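Local atomic coordinates of ORF10 (PDB entry 6RIW), a protein that probably condenses acyl chains with extender units on an acyl carrier protein, as the ketosynthase–chain length factor didomain of a longer polyunsaturated fatty acid synthase subunit. Residues 528-533 with 910-915; 499-504 with 522-527; 251-256 with 396-401; 255-260 with 331-336. All blocks are in the same frame, centred on the assembly; numbering follows the deposited sequence.

Contact 1: 528-533 with 910-915; sequences SYVEQL and IKLGGQ
Leu533 and Ile910 form a hydrogen-bonded pair in a small antiparallel sheet made of strands 532-536 and 907-911. Leu533 N donates to Ile910 O at 3.0 Å, and Ile910 N returns a bond to Leu533 O at 2.9 Å. The neighbouring pair, Gln532 with Lys911, is non-hydrogen-bonded, and its side chains lie on the other face of the sheet, running side by side in the same direction. A bend at the last torsion of Lys911 (chi4 -66°) carries NZ to Gln532 OE1, which it meets at 2.9 Å nearly along the C=O axis. The same ammonium makes a longer salt bridge, 3.3 Å, to Glu531 OE2, while OE1 of that glutamate pairs with Arg499; two cations thus flank the carboxylate and would be expected to stabilise its charge. This two-stranded ribbon joins a chain segment of the second ketosynthase-like half, the chain length factor, to residues almost 380 positions later. Where the later strand ends, Leu912 N donates to Glu531 O at 3.1 Å, and a water donates to both Glu531 O and Leu912 O. Leu912 turns its side chain inward: CD1 packs on Val530 CG1 at 3.9 Å and on Leu533 CD2 at 4.2 Å. Helix 552-567 covers this apolar side, with Met556 against Leu533 and Leu555 against Ile910.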
loop_
_atom_site.group_PDB
_atom_site.type_symbol
_atom_site.label_atom_id
_atom_site.label_comp_id
_atom_site.label_asym_id
_atom_site.label_seq_id
_atom_site.Cartn_x
_atom_site.Cartn_y
_atom_site.Cartn_z
ATOM N N SER A 528 -9.805 21.060 9.055
ATOM C CA SER A 528 -9.465 20.359 10.297
ATOM C C SER A 528 -8.034 19.816 10.202
ATOM O O SER A 528 -7.772 18.629 10.002
ATOM C CB SER A 528 -10.492 19.270 10.580
ATOM O OG SER A 528 -10.196 18.570 11.772
ATOM N N TYR A 529 -7.083 20.737 10.329
ATOM C CA TYR A 529 -5.681 20.376 10.232
ATOM C C TYR A 529 -5.183 19.879 11.574
ATOM O O TYR A 529 -5.646 20.320 12.640
ATOM C CB TYR A 529 -4.819 21.571 9.815
ATOM C CG TYR A 529 -5.129 22.141 8.461
ATOM C CD1 TYR A 529 -4.648 21.527 7.305
ATOM C CD2 TYR A 529 -5.923 23.291 8.319
ATOM C CE1 TYR A 529 -4.923 22.046 6.048
ATOM C CE2 TYR A 529 -6.208 23.802 7.060
ATOM C CZ TYR A 529 -5.687 23.183 5.932
ATOM O OH TYR A 529 -5.972 23.706 4.680
ATOM N N VAL A 530 -4.191 18.998 11.515
ATOM C CA VAL A 530 -3.431 18.584 12.688
ATOM C C VAL A 530 -2.135 19.396 12.702
ATOM O O VAL A 530 -1.297 19.254 11.806
ATOM C CB VAL A 530 -3.148 17.075 12.675
ATOM C CG1 VAL A 530 -2.207 16.698 13.828
ATOM C CG2 VAL A 530 -4.445 16.285 12.775
ATOM N N GLU A 531 -1.948 20.250 13.720
ATOM C CA GLU A 531 -0.726 21.049 13.740
ATOM C C GLU A 531 0.465 20.241 14.242
ATOM O O GLU A 531 1.578 20.376 13.720
ATOM C CB GLU A 531 -0.921 22.312 14.599
ATOM C CG GLU A 531 0.407 23.067 14.870
ATOM C CD GLU A 531 0.215 24.519 15.321
ATOM O OE1 GLU A 531 -0.900 24.881 15.770
ATOM O OE2 GLU A 531 1.195 25.297 15.231
ATOM N N GLN A 532 0.251 19.382 15.235
ATOM C CA GLN A 532 1.338 18.667 15.891
ATOM C C GLN A 532 0.760 17.508 16.692
ATOM O O GLN A 532 -0.434 17.468 16.990
ATOM C CB GLN A 532 2.142 19.604 16.803
ATOM C CG GLN A 532 1.303 20.237 17.896
ATOM C CD GLN A 532 2.018 21.413 18.565
ATOM O OE1 GLN A 532 2.592 22.272 17.895
ATOM N NE2 GLN A 532 2.000 21.436 19.886
ATOM N N LEU A 533 1.629 16.572 17.058
ATOM C CA LEU A 533 1.268 15.522 17.995
ATOM C C LEU A 533 2.325 15.423 19.088
ATOM O O LEU A 533 3.503 15.708 18.860
ATOM C CB LEU A 533 1.117 14.177 17.287
ATOM C CG LEU A 533 2.340 13.835 16.439
ATOM C CD1 LEU A 533 3.236 12.853 17.182
ATOM C CD2 LEU A 533 1.930 13.250 15.118
ATOM N N ILE A 910 5.986 16.776 17.824
ATOM C CA ILE A 910 6.401 16.703 16.430
ATOM C C ILE A 910 5.380 17.470 15.605
ATOM O O ILE A 910 4.176 17.192 15.691
ATOM C CB ILE A 910 6.524 15.252 15.952
ATOM C CG1 ILE A 910 7.651 14.565 16.726
ATOM C CG2 ILE A 910 6.788 15.204 14.453
ATOM C CD1 ILE A 910 7.477 13.083 16.858
ATOM N N LYS A 911 5.854 18.454 14.843
ATOM C CA LYS A 911 4.988 19.272 14.008
ATOM C C LYS A 911 4.845 18.638 12.634
ATOM O O LYS A 911 5.805 18.088 12.089
ATOM C CB LYS A 911 5.539 20.695 13.874
ATOM C CG LYS A 911 5.314 21.544 15.123
ATOM C CD LYS A 911 5.918 22.932 14.987
ATOM C CE LYS A 911 5.581 23.806 16.196
ATOM N NZ LYS A 911 4.115 24.093 16.278
ATOM N N LEU A 912 3.635 18.701 12.088
ATOM C CA LEU A 912 3.409 18.256 10.718
ATOM C C LEU A 912 3.912 19.333 9.751
ATOM O O LEU A 912 4.029 20.509 10.101
ATOM C CB LEU A 912 1.925 17.964 10.493
ATOM C CG LEU A 912 1.486 16.569 10.960
ATOM C CD1 LEU A 912 1.483 16.489 12.473
ATOM C CD2 LEU A 912 0.090 16.266 10.420
ATOM N N GLY A 913 4.213 18.922 8.525
ATOM C CA GLY A 913 4.878 19.817 7.607
ATOM C C GLY A 913 6.355 19.834 7.927
ATOM O O GLY A 913 6.958 18.791 8.198
ATOM N N GLY A 914 6.956 21.013 7.913
ATOM C CA GLY A 914 8.363 21.106 8.240
ATOM C C GLY A 914 8.887 22.492 7.937
ATOM O O GLY A 914 8.122 23.448 7.817
ATOM N N GLN A 915 10.210 22.569 7.819
ATOM C CA GLN A 915 10.903 23.825 7.545
ATOM C C GLN A 915 10.265 24.591 6.388
ATOM O O GLN A 915 9.870 24.007 5.374
ATOM C CB GLN A 915 12.368 23.512 7.224
ATOM C CG GLN A 915 13.215 24.711 6.858
ATOM C CD GLN A 915 14.673 24.426 7.073
ATOM O OE1 GLN A 915 15.230 23.507 6.480
ATOM N NE2 GLN A 915 15.299 25.197 7.947
HETATM O O HOH W 1 2.305 22.016 11.557
#

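Contact 2: 499-504 with 522-527; sequences RELPEQ and RKAPKG
The guanidinium of Arg499, whose CG rests on Gly527 O, carries Pro502 CG on one face, 3.6 Å above the plane and over its centre. At its edge NE donates to Glu500 O at 2.8 Å, the acceptor lying in the guanidinium plane; with NH1 held by its salt bridge to Glu531, bonds at two nitrogens and the proline cover together fix the group's rotation. The motif is a single antiparallel bridge between two loops on either side of helix 513-519 in the second ketosynthase-like half. Arg499 and Gly527 form its hydrogen-bonded pair: Arg499 N donates to Gly527 O at 2.8 Å, and Gly527 N donates back to Arg499 O at 2.9 Å. The second flat group is the carboxylate of Glu500, brought round by a bend in its chain (chi2 -71°). The Lys523 side chain crosses that of Glu500 at about a right angle and offers NZ to the syn lone pair of OE1 at 2.9 Å, in a salt bridge; the same NZ also donates to Ala524 O. Lys526 crosses Glu500 too, but meets OE2 with its aliphatic CD. One water knits the loops further, donating to Glu500 OE1 and Ala524 O while accepting from Leu501 N at 2.9 Å. Leu501 CD2 also touches Ala524 CB at 3.8 Å.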
loop_
_atom_site.group_PDB
_atom_site.type_symbol
_atom_site.label_atom_id
_atom_site.label_comp_id
_atom_site.label_asym_id
_atom_site.label_seq_id
_atom_site.Cartn_x
_atom_site.Cartn_y
_atom_site.Cartn_z
ATOM N N ARG A 499 -9.985 25.175 11.309
ATOM C CA ARG A 499 -9.038 26.211 11.724
ATOM C C ARG A 499 -8.245 26.649 10.503
ATOM O O ARG A 499 -8.269 25.998 9.454
ATOM C CB ARG A 499 -8.088 25.710 12.816
ATOM C CG ARG A 499 -7.332 24.406 12.406
ATOM C CD ARG A 499 -6.018 24.215 13.174
ATOM N NE ARG A 499 -5.070 25.292 12.897
ATOM C CZ ARG A 499 -3.988 25.527 13.640
ATOM N NH1 ARG A 499 -3.729 24.763 14.695
ATOM N NH2 ARG A 499 -3.161 26.512 13.326
ATOM N N GLU A 500 -7.515 27.752 10.645
ATOM C CA GLU A 500 -6.660 28.126 9.528
ATOM C C GLU A 500 -5.423 27.229 9.478
ATOM O O GLU A 500 -5.061 26.553 10.446
ATOM C CB GLU A 500 -6.262 29.603 9.627
ATOM C CG GLU A 500 -7.461 30.538 9.694
ATOM C CD GLU A 500 -8.263 30.668 8.397
ATOM O OE1 GLU A 500 -7.810 30.220 7.308
ATOM O OE2 GLU A 500 -9.385 31.224 8.476
ATOM N N LEU A 501 -4.775 27.232 8.323
ATOM C CA LEU A 501 -3.620 26.370 8.099
ATOM C C LEU A 501 -2.514 26.640 9.119
ATOM O O LEU A 501 -2.094 27.786 9.264
ATOM C CB LEU A 501 -3.089 26.620 6.683
ATOM C CG LEU A 501 -1.856 25.781 6.315
ATOM C CD1 LEU A 501 -2.285 24.388 5.940
ATOM C CD2 LEU A 501 -1.108 26.430 5.137
ATOM N N PRO A 502 -2.016 25.624 9.832
ATOM C CA PRO A 502 -0.881 25.851 10.740
ATOM C C PRO A 502 0.322 26.351 9.958
ATOM O O PRO A 502 0.537 25.969 8.808
ATOM C CB PRO A 502 -0.615 24.467 11.347
ATOM C CG PRO A 502 -1.944 23.739 11.197
ATOM C CD PRO A 502 -2.550 24.256 9.920
ATOM N N GLU A 503 1.120 27.211 10.609
ATOM C CA GLU A 503 2.165 27.945 9.893
ATOM C C GLU A 503 3.132 27.051 9.124
ATOM O O GLU A 503 3.567 27.437 8.032
ATOM C CB GLU A 503 2.947 28.843 10.869
ATOM C CG GLU A 503 2.141 30.074 11.175
ATOM C CD GLU A 503 2.987 31.317 11.472
ATOM O OE1 GLU A 503 4.178 31.163 11.860
ATOM O OE2 GLU A 503 2.423 32.436 11.325
ATOM N N GLN A 504 3.499 25.885 9.654
ATOM C CA GLN A 504 4.468 25.027 8.976
ATOM C C GLN A 504 3.832 23.885 8.189
ATOM O O GLN A 504 4.555 23.089 7.578
ATOM C CB GLN A 504 5.435 24.436 9.998
ATOM C CG GLN A 504 6.373 25.462 10.623
ATOM C CD GLN A 504 7.153 24.827 11.748
ATOM O OE1 GLN A 504 7.814 23.813 11.544
ATOM N NE2 GLN A 504 7.065 25.403 12.947
ATOM N N ARG A 522 -7.415 31.266 -3.471
ATOM C CA ARG A 522 -7.146 32.571 -2.877
ATOM C C ARG A 522 -6.406 32.451 -1.554
ATOM O O ARG A 522 -5.638 33.347 -1.188
ATOM C CB ARG A 522 -8.461 33.333 -2.681
ATOM C CG ARG A 522 -9.442 33.183 -3.842
ATOM C CD ARG A 522 -10.570 34.220 -3.772
ATOM N NE ARG A 522 -10.096 35.564 -4.112
ATOM C CZ ARG A 522 -10.119 36.094 -5.335
ATOM N NH1 ARG A 522 -10.602 35.402 -6.362
ATOM N NH2 ARG A 522 -9.660 37.326 -5.530
ATOM N N LYS A 523 -6.616 31.354 -0.830
ATOM C CA LYS A 523 -6.003 31.135 0.472
ATOM C C LYS A 523 -5.917 29.633 0.677
ATOM O O LYS A 523 -6.592 28.867 -0.016
ATOM C CB LYS A 523 -6.830 31.787 1.602
ATOM C CG LYS A 523 -8.258 31.222 1.714
ATOM C CD LYS A 523 -9.056 31.880 2.847
ATOM C CE LYS A 523 -8.443 31.579 4.215
ATOM N NZ LYS A 523 -8.939 30.265 4.672
ATOM N N ALA A 524 -5.084 29.205 1.614
ATOM C CA ALA A 524 -5.175 27.812 2.037
ATOM C C ALA A 524 -6.533 27.624 2.719
ATOM O O ALA A 524 -6.942 28.493 3.505
ATOM C CB ALA A 524 -4.041 27.448 2.997
ATOM N N PRO A 525 -7.284 26.561 2.404
ATOM C CA PRO A 525 -8.641 26.435 2.954
ATOM C C PRO A 525 -8.617 26.362 4.464
ATOM O O PRO A 525 -7.700 25.816 5.065
ATOM C CB PRO A 525 -9.169 25.120 2.349
ATOM C CG PRO A 525 -8.344 24.883 1.152
ATOM C CD PRO A 525 -6.976 25.490 1.436
ATOM N N LYS A 526 -9.664 26.896 5.081
ATOM C CA LYS A 526 -9.866 26.606 6.485
ATOM C C LYS A 526 -10.276 25.139 6.598
ATOM O O LYS A 526 -11.109 24.678 5.816
ATOM C CB LYS A 526 -10.946 27.531 7.041
ATOM C CG LYS A 526 -11.104 27.403 8.545
ATOM C CD LYS A 526 -11.822 28.627 9.110
ATOM C CE LYS A 526 -12.217 28.396 10.566
ATOM N NZ LYS A 526 -13.245 29.406 10.954
ATOM N N GLY A 527 -9.691 24.400 7.543
ATOM C CA GLY A 527 -10.032 22.988 7.645
ATOM C C GLY A 527 -9.565 22.361 8.939
ATOM O O GLY A 527 -8.999 23.015 9.820
HETATM O O HOH W 2 -5.835 28.860 6.165
#

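Contact 3: 251-256 with 396-401; sequences DQNSQG and LKQPLQ
Asp251 points its carboxylate at the backbone of Lys397 and Gln398 from the head of an Asx turn, itself set in a type I beta turn that runs to Ser254. Its CG stands anti to the backbone N (chi1 -169°), and the two oxygens divide the work. OD2 takes Lys397 N nearly along its C-O axis at 2.9 Å and Gln398 N, also at 2.9 Å, from above the carboxylate plane. OD1 looks back into its own turn, accepting Asn253 N at 2.7 Å on the anti side and Asn253 ND2 on the syn side. An alanine here would probably leave Lys397 N, Gln398 N and Asn253 N without these acceptors, and the turn less firmly fixed to the facing loop. Asn253 then hands the network on: ND2 donates to Gln398 OE1 at 2.9 Å in its own amide plane, although the two amide planes are 38° apart. Gln252 N donates to Gln398 O at 2.8 Å, and its extended side chain brings CG to the same oxygen. Together these bonds join two loops of the first ketosynthase half; Leu396 and Leu400 add apolar contacts, and Leu400 also packs on helix 336-350. Gln252 NE2 reaches Pro399 O at 3.1 Å; the acceptor lies in the Gln252 amide plane, but the donor stands well above the plane of the proline carbonyl.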
loop_
_atom_site.group_PDB
_atom_site.type_symbol
_atom_site.label_atom_id
_atom_site.label_comp_id
_atom_site.label_asym_id
_atom_site.label_seq_id
_atom_site.Cartn_x
_atom_site.Cartn_y
_atom_site.Cartn_z
ATOM N N ASP A 251 24.751 -17.996 -1.781
ATOM C CA ASP A 251 26.191 -18.093 -2.000
ATOM C C ASP A 251 26.955 -17.384 -0.889
ATOM O O ASP A 251 26.578 -16.294 -0.457
ATOM C CB ASP A 251 26.578 -17.506 -3.363
ATOM C CG ASP A 251 28.029 -17.824 -3.743
ATOM O OD1 ASP A 251 28.940 -17.139 -3.227
ATOM O OD2 ASP A 251 28.251 -18.757 -4.549
ATOM N N GLN A 252 28.044 -18.026 -0.429
ATOM C CA GLN A 252 28.863 -17.467 0.644
ATOM C C GLN A 252 29.371 -16.065 0.324
ATOM O O GLN A 252 29.597 -15.265 1.240
ATOM C CB GLN A 252 30.070 -18.374 0.927
ATOM C CG GLN A 252 29.754 -19.731 1.514
ATOM C CD GLN A 252 31.017 -20.563 1.720
ATOM O OE1 GLN A 252 32.087 -20.019 2.003
ATOM N NE2 GLN A 252 30.902 -21.882 1.556
ATOM N N ASN A 253 29.576 -15.749 -0.951
ATOM C CA ASN A 253 30.197 -14.481 -1.330
ATOM C C ASN A 253 29.187 -13.358 -1.560
ATOM O O ASN A 253 29.600 -12.214 -1.789
ATOM C CB ASN A 253 31.047 -14.660 -2.600
ATOM C CG ASN A 253 32.092 -15.758 -2.459
ATOM O OD1 ASN A 253 33.105 -15.581 -1.779
ATOM N ND2 ASN A 253 31.850 -16.903 -3.107
ATOM N N SER A 254 27.889 -13.666 -1.518
ATOM C CA SER A 254 26.860 -12.648 -1.693
ATOM C C SER A 254 26.930 -11.621 -0.573
ATOM O O SER A 254 27.028 -11.973 0.607
ATOM C CB SER A 254 25.470 -13.296 -1.708
ATOM O OG SER A 254 24.477 -12.367 -2.149
ATOM N N GLN A 255 26.863 -10.340 -0.931
ATOM C CA GLN A 255 26.875 -9.303 0.094
ATOM C C GLN A 255 25.626 -8.426 0.105
ATOM O O GLN A 255 25.610 -7.410 0.806
ATOM C CB GLN A 255 28.129 -8.444 -0.051
ATOM C CG GLN A 255 29.378 -9.213 0.335
ATOM C CD GLN A 255 30.609 -8.344 0.394
ATOM O OE1 GLN A 255 30.600 -7.199 -0.071
ATOM N NE2 GLN A 255 31.686 -8.886 0.962
ATOM N N GLY A 256 24.578 -8.797 -0.619
ATOM C CA GLY A 256 23.413 -7.940 -0.701
ATOM C C GLY A 256 22.486 -8.396 -1.806
ATOM O O GLY A 256 22.658 -9.468 -2.396
ATOM N N LEU A 396 25.418 -19.594 -8.232
ATOM C CA LEU A 396 25.648 -20.225 -6.938
ATOM C C LEU A 396 26.849 -21.155 -7.097
ATOM O O LEU A 396 26.731 -22.234 -7.677
ATOM C CB LEU A 396 24.390 -20.965 -6.499
ATOM C CG LEU A 396 24.423 -21.785 -5.217
ATOM C CD1 LEU A 396 24.578 -20.869 -4.037
ATOM C CD2 LEU A 396 23.147 -22.607 -5.118
ATOM N N LYS A 397 28.008 -20.722 -6.600
ATOM C CA LYS A 397 29.263 -21.464 -6.746
ATOM C C LYS A 397 29.787 -22.043 -5.442
ATOM O O LYS A 397 30.313 -23.165 -5.433
ATOM C CB LYS A 397 30.348 -20.555 -7.344
ATOM C CG LYS A 397 29.898 -19.657 -8.490
ATOM C CD LYS A 397 29.549 -20.469 -9.713
ATOM C CE LYS A 397 29.561 -19.600 -10.973
ATOM N NZ LYS A 397 29.142 -20.415 -12.165
ATOM N N GLN A 398 29.688 -21.292 -4.344
ATOM C CA GLN A 398 30.133 -21.737 -3.023
ATOM C C GLN A 398 28.981 -21.565 -2.040
ATOM O O GLN A 398 28.841 -20.510 -1.407
ATOM C CB GLN A 398 31.375 -20.971 -2.575
ATOM C CG GLN A 398 32.629 -21.366 -3.365
ATOM C CD GLN A 398 33.748 -20.352 -3.243
ATOM O OE1 GLN A 398 33.523 -19.198 -2.863
ATOM N NE2 GLN A 398 34.965 -20.771 -3.580
ATOM N N PRO A 399 28.152 -22.593 -1.867
ATOM C CA PRO A 399 26.902 -22.427 -1.108
ATOM C C PRO A 399 27.098 -22.320 0.399
ATOM O O PRO A 399 27.999 -22.923 0.984
ATOM C CB PRO A 399 26.107 -23.692 -1.455
ATOM C CG PRO A 399 26.792 -24.291 -2.647
ATOM C CD PRO A 399 28.223 -23.890 -2.553
ATOM N N LEU A 400 26.204 -21.563 1.038
ATOM C CA LEU A 400 26.152 -21.563 2.491
ATOM C C LEU A 400 25.686 -22.925 2.995
ATOM O O LEU A 400 25.176 -23.758 2.242
ATOM C CB LEU A 400 25.208 -20.479 3.015
ATOM C CG LEU A 400 25.397 -19.017 2.606
ATOM C CD1 LEU A 400 24.086 -18.275 2.819
ATOM C CD2 LEU A 400 26.503 -18.365 3.400
ATOM N N GLN A 401 25.873 -23.156 4.291
ATOM C CA GLN A 401 25.197 -24.245 4.980
ATOM C C GLN A 401 24.435 -23.670 6.166
ATOM O O GLN A 401 24.747 -22.578 6.648
ATOM C CB GLN A 401 26.181 -25.322 5.452
ATOM C CG GLN A 401 26.779 -25.004 6.801
ATOM C CD GLN A 401 27.940 -25.915 7.159
ATOM O OE1 GLN A 401 28.153 -26.946 6.523
ATOM N NE2 GLN A 401 28.699 -25.527 8.180
#

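Contact 4: 255-260 with 331-336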
loop_
_atom_site.group_PDB
_atom_site.type_symbol
_atom_site.label_atom_id
_atom_site.label_comp_id
_atom_site.label_asym_id
_atom_site.label_seq_id
_atom_site.Cartn_x
_atom_site.Cartn_y
_atom_site.Cartn_z
ATOM N N GLN A 255 26.863 -10.340 -0.931
ATOM C CA GLN A 255 26.875 -9.303 0.094
ATOM C C GLN A 255 25.626 -8.426 0.105
ATOM O O GLN A 255 25.610 -7.410 0.806
ATOM C CB GLN A 255 28.129 -8.444 -0.051
ATOM C CG GLN A 255 29.378 -9.213 0.335
ATOM C CD GLN A 255 30.609 -8.344 0.394
ATOM O OE1 GLN A 255 30.600 -7.199 -0.071
ATOM N NE2 GLN A 255 31.686 -8.886 0.962
ATOM N N GLY A 256 24.578 -8.797 -0.619
ATOM C CA GLY A 256 23.413 -7.940 -0.701
ATOM C C GLY A 256 22.486 -8.396 -1.806
ATOM O O GLY A 256 22.658 -9.468 -2.396
ATOM N N LEU A 257 21.491 -7.554 -2.069
ATOM C CA LEU A 257 20.491 -7.829 -3.088
ATOM C C LEU A 257 20.535 -6.764 -4.177
ATOM O O LEU A 257 21.098 -5.674 -4.002
ATOM C CB LEU A 257 19.067 -7.888 -2.474
ATOM C CG LEU A 257 18.559 -6.647 -1.713
ATOM C CD1 LEU A 257 18.005 -5.536 -2.631
ATOM C CD2 LEU A 257 17.471 -7.064 -0.724
ATOM N N PHE A 258 19.929 -7.103 -5.310
ATOM C CA PHE A 258 19.484 -6.138 -6.308
ATOM C C PHE A 258 17.957 -6.152 -6.318
ATOM O O PHE A 258 17.340 -7.216 -6.192
ATOM C CB PHE A 258 19.984 -6.479 -7.716
ATOM C CG PHE A 258 21.484 -6.504 -7.862
ATOM C CD1 PHE A 258 22.304 -5.693 -7.086
ATOM C CD2 PHE A 258 22.068 -7.337 -8.807
ATOM C CE1 PHE A 258 23.702 -5.713 -7.249
ATOM C CE2 PHE A 258 23.460 -7.365 -8.986
ATOM C CZ PHE A 258 24.274 -6.565 -8.200
ATOM N N ALA A 259 17.356 -4.974 -6.442
ATOM C CA ALA A 259 15.903 -4.844 -6.464
ATOM C C ALA A 259 15.378 -4.981 -7.894
ATOM O O ALA A 259 16.142 -5.118 -8.849
ATOM C CB ALA A 259 15.484 -3.516 -5.847
ATOM N N GLY A 260 14.055 -4.948 -8.055
ATOM C CA GLY A 260 13.462 -5.237 -9.348
ATOM C C GLY A 260 12.025 -4.754 -9.398
ATOM O O GLY A 260 11.480 -4.243 -8.417
ATOM N N HIS A 331 12.799 -17.492 0.211
ATOM C CA HIS A 331 12.807 -16.037 0.136
ATOM C C HIS A 331 14.179 -15.508 -0.287
ATOM O O HIS A 331 14.256 -14.489 -0.990
ATOM C CB HIS A 331 12.387 -15.472 1.490
ATOM C CG HIS A 331 12.591 -13.997 1.614
ATOM N ND1 HIS A 331 11.813 -13.085 0.935
ATOM C CD2 HIS A 331 13.486 -13.276 2.330
ATOM C CE1 HIS A 331 12.220 -11.861 1.228
ATOM N NE2 HIS A 331 13.234 -11.949 2.072
ATOM N N ALA A 332 15.256 -16.216 0.102
ATOM C CA ALA A 332 16.668 -15.897 -0.148
ATOM C C ALA A 332 16.946 -14.776 -1.144
ATOM O O ALA A 332 16.929 -14.998 -2.358
ATOM C CB ALA A 332 17.399 -17.148 -0.640
ATOM N N THR A 333 17.258 -13.584 -0.642
ATOM C CA THR A 333 17.482 -12.426 -1.492
ATOM C C THR A 333 18.939 -12.218 -1.855
ATOM O O THR A 333 19.222 -11.382 -2.715
ATOM C CB THR A 333 17.021 -11.153 -0.799
ATOM O OG1 THR A 333 17.854 -10.951 0.351
ATOM C CG2 THR A 333 15.561 -11.246 -0.387
ATOM N N GLY A 334 19.866 -12.910 -1.195
ATOM C CA GLY A 334 21.281 -12.621 -1.324
ATOM C C GLY A 334 21.859 -11.820 -0.178
ATOM O O GLY A 334 23.091 -11.719 -0.071
ATOM N N THR A 335 21.010 -11.251 0.684
ATOM C CA THR A 335 21.504 -10.581 1.887
ATOM C C THR A 335 22.010 -11.622 2.880
ATOM O O THR A 335 21.280 -12.568 3.201
ATOM C CB THR A 335 20.409 -9.725 2.526
ATOM O OG1 THR A 335 19.896 -8.798 1.555
ATOM C CG2 THR A 335 20.964 -8.941 3.707
ATOM N N PRO A 336 23.245 -11.483 3.390
ATOM C CA PRO A 336 23.802 -12.542 4.260
ATOM C C PRO A 336 22.964 -12.810 5.497
ATOM O O PRO A 336 22.638 -13.970 5.780
ATOM C CB PRO A 336 25.196 -11.996 4.622
ATOM C CG PRO A 336 25.534 -11.039 3.532
ATOM C CD PRO A 336 24.219 -10.408 3.126
#
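Thr333 OG1, which lies against Leu257 CD2, accepts Thr335 N at 3.2 Å in a nearly straight bond (168°), closing an ST turn. OG1 reaches this place because it sits between the backbone N and the carbonyl carbon (chi1 65°). An alanine at Thr333 would probably leave the Thr335 N-H without this acceptor, free the turn to shift, and open a small gap beside Leu257 CD2. Leu257 runs beside Thr335 in the same direction, its CD2 at 3.8 Å from Thr335 OG1, and its CB comes to 3.5 Å from Thr333 O. The backbones are close as well: Gly256 O and Gly334 O, two acceptors, are 3.3 Å apart. Gly334 has a positive phi (101°), and a CB there would lie 2.7 Å from Gly256 O, a clash. Pro336, the first residue of helix 336-350, sets CD against Gln255 C at 3.9 Å. Outside the pair of segments, Asp339 of that helix accepts Gly334 N, and Lys363 donates to His331 O. Residues 331-335 read His-Ala-Thr-Gly-Thr, matching the HGTGT-type signature loop of ketosynthases, whose histidine in relatives belongs to the Cys-His-His active site.

Along the chain, contacts 3 and 4 come first, both starting from the loop that leads into strand 259-270; contacts 2 and then 1 follow. Contacts 3 and 4 share Gln255 and Gly256, lie 11 Å apart between centres, and are probably linked by a hydrogen bond from Ser254 OG to Gly334 O, anchoring a surface loop and the HATGT loop through one segment. Contacts 1 and 2, centres 12 Å apart, are tied by the Glu531–Arg499 salt bridge, with Tyr529 packing on Pro502 and Lys911 on Gln504. Contacts 2 and 3 lie on opposite sides of the chain's centre, about 56 Å apart between centres: one pair is a local junction in the ketosynthase half, the other in the chain-length-factor half.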